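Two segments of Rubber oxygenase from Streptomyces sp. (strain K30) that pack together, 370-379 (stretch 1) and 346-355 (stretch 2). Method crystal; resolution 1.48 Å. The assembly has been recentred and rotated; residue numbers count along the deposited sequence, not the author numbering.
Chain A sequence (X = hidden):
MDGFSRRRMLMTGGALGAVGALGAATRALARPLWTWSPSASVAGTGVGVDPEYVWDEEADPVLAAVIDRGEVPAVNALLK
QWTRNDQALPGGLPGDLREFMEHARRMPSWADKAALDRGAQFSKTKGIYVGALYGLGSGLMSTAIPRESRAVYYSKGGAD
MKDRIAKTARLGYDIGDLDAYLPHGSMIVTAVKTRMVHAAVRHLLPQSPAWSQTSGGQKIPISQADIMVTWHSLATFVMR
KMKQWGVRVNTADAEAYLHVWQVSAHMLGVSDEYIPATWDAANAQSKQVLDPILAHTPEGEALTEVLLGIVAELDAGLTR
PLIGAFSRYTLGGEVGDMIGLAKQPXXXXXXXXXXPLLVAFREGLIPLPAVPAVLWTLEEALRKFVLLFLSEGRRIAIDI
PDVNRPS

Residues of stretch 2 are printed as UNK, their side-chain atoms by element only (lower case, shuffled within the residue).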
# COMPACT_ATOMS: atom_id res chain seq x y z
N ALA A 370 12.80 -12.10 -29.92
CA ALA A 370 12.11 -13.34 -30.25
C ALA A 370 11.88 -14.07 -28.94
O ALA A 370 12.81 -14.56 -28.33
CB ALA A 370 13.04 -14.22 -31.12
N VAL A 371 10.69 -13.99 -28.42
CA VAL A 371 10.36 -14.65 -27.17
C VAL A 371 9.11 -15.49 -27.42
O VAL A 371 8.41 -15.30 -28.37
CB VAL A 371 10.10 -13.63 -26.00
CG1 VAL A 371 11.36 -12.79 -25.69
CG2 VAL A 371 9.00 -12.66 -26.34
N PRO A 372 8.85 -16.45 -26.54
CA PRO A 372 7.60 -17.21 -26.65
C PRO A 372 6.37 -16.34 -26.69
O PRO A 372 6.30 -15.35 -25.99
CB PRO A 372 7.61 -18.01 -25.34
CG PRO A 372 9.05 -18.16 -24.99
CD PRO A 372 9.64 -16.85 -25.35
N ALA A 373 5.36 -16.72 -27.47
CA ALA A 373 4.15 -15.97 -27.64
C ALA A 373 3.45 -15.70 -26.33
O ALA A 373 2.82 -14.61 -26.15
CB ALA A 373 3.18 -16.68 -28.56
N VAL A 374 3.53 -16.64 -25.39
CA VAL A 374 2.78 -16.44 -24.11
C VAL A 374 3.34 -15.19 -23.37
O VAL A 374 2.66 -14.61 -22.55
CB VAL A 374 2.80 -17.69 -23.22
CG1 VAL A 374 4.22 -18.04 -22.75
CG2 VAL A 374 1.88 -17.60 -22.03
N LEU A 375 4.59 -14.80 -23.61
CA LEU A 375 5.10 -13.56 -22.98
C LEU A 375 4.29 -12.39 -23.40
O LEU A 375 4.03 -11.54 -22.56
CB LEU A 375 6.60 -13.34 -23.24
CG LEU A 375 7.53 -13.92 -22.18
CD1 LEU A 375 7.54 -13.08 -20.91
CD2 LEU A 375 7.18 -15.35 -21.84
N TRP A 376 3.99 -12.28 -24.66
CA TRP A 376 3.21 -11.12 -25.13
C TRP A 376 1.81 -11.20 -24.58
O TRP A 376 1.22 -10.15 -24.22
CB TRP A 376 3.25 -11.03 -26.64
CG TRP A 376 4.62 -10.88 -27.19
CD1 TRP A 376 5.26 -11.82 -27.92
CD2 TRP A 376 5.50 -9.79 -27.08
NE1 TRP A 376 6.50 -11.39 -28.27
CE2 TRP A 376 6.69 -10.14 -27.79
CE3 TRP A 376 5.43 -8.53 -26.45
CZ2 TRP A 376 7.77 -9.27 -27.92
CZ3 TRP A 376 6.53 -7.68 -26.55
CH2 TRP A 376 7.67 -8.04 -27.31
N THR A 377 1.22 -12.40 -24.49
CA THR A 377 -0.09 -12.57 -23.89
C THR A 377 -0.08 -12.14 -22.43
O THR A 377 -1.02 -11.51 -21.97
CB THR A 377 -0.48 -14.09 -24.02
OG1 THR A 377 -0.54 -14.36 -25.44
CG2 THR A 377 -1.76 -14.41 -23.32
N LEU A 378 0.92 -12.53 -21.69
CA LEU A 378 1.06 -12.18 -20.30
C LEU A 378 1.18 -10.67 -20.16
O LEU A 378 0.48 -10.06 -19.33
CB LEU A 378 2.31 -12.85 -19.72
CG LEU A 378 2.69 -12.36 -18.30
CD1 LEU A 378 1.61 -12.67 -17.24
CD2 LEU A 378 4.00 -13.00 -17.91
N GLU A 379 2.06 -10.04 -20.95
CA GLU A 379 2.20 -8.61 -20.89
C GLU A 379 0.87 -7.91 -21.11
O GLU A 379 0.52 -6.94 -20.39
CB GLU A 379 3.28 -8.13 -21.87
CG GLU A 379 3.48 -6.64 -21.82
CD GLU A 379 4.30 -6.11 -22.96
OE1 GLU A 379 3.99 -6.38 -24.14
OE2 GLU A 379 5.28 -5.36 -22.70
N UNK A 346 7.40 -24.51 -15.92
CA UNK A 346 7.61 -24.15 -17.34
C UNK A 346 7.36 -22.66 -17.57
O UNK A 346 8.26 -21.96 -18.07
c UNK A 346 7.28 -26.40 -18.32
c UNK A 346 6.74 -24.97 -18.27
c UNK A 346 6.63 -24.38 -19.71
N UNK A 347 6.21 -22.12 -17.12
CA UNK A 347 5.97 -20.73 -17.31
C UNK A 347 6.91 -19.90 -16.50
O UNK A 347 7.34 -18.86 -16.99
c UNK A 347 2.07 -20.70 -17.18
c UNK A 347 3.44 -20.77 -17.89
c UNK A 347 3.43 -19.83 -19.12
c UNK A 347 4.54 -20.38 -16.89
N UNK A 348 7.26 -20.30 -15.31
CA UNK A 348 8.21 -19.48 -14.52
C UNK A 348 9.59 -19.38 -15.19
O UNK A 348 10.22 -18.32 -15.16
c UNK A 348 7.18 -19.86 -12.19
o UNK A 348 8.15 -20.25 -9.99
o UNK A 348 6.60 -21.67 -10.59
c UNK A 348 8.37 -20.06 -13.15
c UNK A 348 7.32 -20.66 -10.87
N UNK A 349 10.05 -20.43 -15.82
CA UNK A 349 11.32 -20.39 -16.53
C UNK A 349 11.20 -19.56 -17.82
O UNK A 349 12.14 -18.81 -18.11
c UNK A 349 14.67 -24.85 -15.93
n UNK A 349 15.17 -25.63 -16.86
n UNK A 349 14.88 -25.16 -14.65
c UNK A 349 13.14 -21.83 -17.55
c UNK A 349 11.77 -21.82 -16.87
c UNK A 349 13.67 -23.27 -17.60
n UNK A 349 13.96 -23.74 -16.24
N UNK A 350 10.11 -19.63 -18.55
CA UNK A 350 9.89 -18.81 -19.71
C UNK A 350 9.93 -17.33 -19.27
O UNK A 350 10.52 -16.48 -19.97
c UNK A 350 8.56 -19.08 -20.42
c UNK A 350 6.99 -20.52 -21.63
c UNK A 350 9.43 -20.62 -22.23
c UNK A 350 8.40 -20.45 -21.11
N UNK A 351 9.23 -17.02 -18.20
CA UNK A 351 9.16 -15.63 -17.70
C UNK A 351 10.49 -15.16 -17.23
O UNK A 351 10.92 -14.05 -17.60
c UNK A 351 5.67 -15.91 -16.13
c UNK A 351 8.09 -15.48 -16.59
c UNK A 351 8.18 -14.10 -15.93
c UNK A 351 6.72 -15.72 -17.15
N UNK A 352 11.23 -15.97 -16.47
CA UNK A 352 12.52 -15.48 -16.02
C UNK A 352 13.49 -15.24 -17.14
O UNK A 352 14.35 -14.31 -17.04
c UNK A 352 13.10 -16.53 -15.04
N UNK A 353 13.47 -16.03 -18.19
CA UNK A 353 14.35 -15.86 -19.33
C UNK A 353 13.94 -14.72 -20.23
O UNK A 353 14.82 -14.11 -20.87
c UNK A 353 14.70 -17.15 -20.10
o UNK A 353 13.59 -17.66 -20.77
c UNK A 353 15.10 -18.17 -19.12
N UNK A 354 12.65 -14.43 -20.35
CA UNK A 354 12.23 -13.49 -21.39
C UNK A 354 11.59 -12.22 -20.87
O UNK A 354 11.56 -11.23 -21.61
c UNK A 354 11.25 -14.16 -22.34
N UNK A 355 11.09 -12.18 -19.65
CA UNK A 355 10.48 -10.94 -19.18
C UNK A 355 11.49 -9.79 -19.20
O UNK A 355 11.11 -8.70 -19.63
c UNK A 355 7.97 -9.30 -17.64
n UNK A 355 8.74 -8.06 -15.98
c UNK A 355 6.52 -7.43 -17.00
c UNK A 355 9.64 -9.05 -16.14
c UNK A 355 7.05 -9.68 -18.59
c UNK A 355 9.21 -9.84 -17.20
c UNK A 355 5.65 -7.78 -18.00
c UNK A 355 9.88 -11.09 -17.77
c UNK A 355 7.68 -8.20 -16.83
c UNK A 355 5.85 -8.89 -18.77

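Position 346 carries three side-chain carbons, one bearing the other two. That branching at CB is Val346, which is exposed and makes no contact with stretch 1, so this contact puts no packing demand on its short branched chain; its backbone O accepts the hydrogen bond from N of position 350, as expected in a helix.

At position 347 there are four carbons, forked at the second, and the end of the chain comes nearer to stretch 1 than its sideways CA-to-CB bond would suggest. This is Leu347, whose reach past CB lets CD2 meet CG2 of Val374 at 4.0 Å.

Position 348 has three carbons in line, the third carrying two oxygens: a carboxylate, hence Glu348. It lies out of reach of stretch 1; OE2 is hydrogen-bonded elsewhere in the structure and OE1 to a residue flanking one of the stretches.

Position 349 shows three carbons, a nitrogen, then a carbon holding two more nitrogens. The guanidinium group identifies Arg349, an exposed residue whose long charged chain suits a site that touches nothing on stretch 1.

Position 350 again has four carbons forked at the second, but here CB points toward stretch 1. It is Leu350, and the fork is well used: CD2 lies 3.7 Å from CG of Pro372, while CD1 lies 3.9 Å from CG1 of Val374.

Position 351 has four carbons forked at the first, with one arm two carbons long. This is Ile351, buried, with CB directed sideways; the longer arm brings CD1 to 3.8 Å from CD2 of Leu378.

A single carbon at position 352 makes it Ala352. Its CB points away from stretch 1, and it is exposed; the lone methyl has no packing role across the contact, and alanine is readily accommodated in a helix.

Position 353 has one carbon bearing an oxygen and a carbon, which is Thr353. It does not touch stretch 1; instead OG1 donates to O of Arg349 at 3.2 Å, satisfying the hydroxyl within its own helix.

Position 354 also has just one carbon, but this one is buried and points toward stretch 1. Ala354 suits the close approach here, where Ala354 CA is 6.2 Å from Val371 CA: Ala354 CB sits 3.6 Å from CG1 of Val371 and 3.7 Å from CG of Leu375.

At position 355 one carbon leads to fused five- and six-membered rings holding eight carbons and one nitrogen, which can only be Trp355. Its end comes nearer than its sideways CB implies, and the ring presents its edge: CE3 is 4.1 Å from CD1 of Leu375, and CZ3 is 4.1 Å from CB of Glu379.

The contact works by apolar packing, with no hydrogen bond between the stretches. The helices cross almost at right angles, 84°, with axes 10.2 Å apart at closest approach. Leu375 is the centre, touching Leu350, Ile351, Ala354 and Trp355. Before its helix, Val371 and Pro372 extend the contact over Ala354 and Leu350, and further along Leu378 and Glu379 meet Ile351 and Trp355. Together the surfaces bury 470 Å², leaving Glu348, Arg349 and Thr353 outside the contact.

Stretch 2 (346-355) VLERLIATAW
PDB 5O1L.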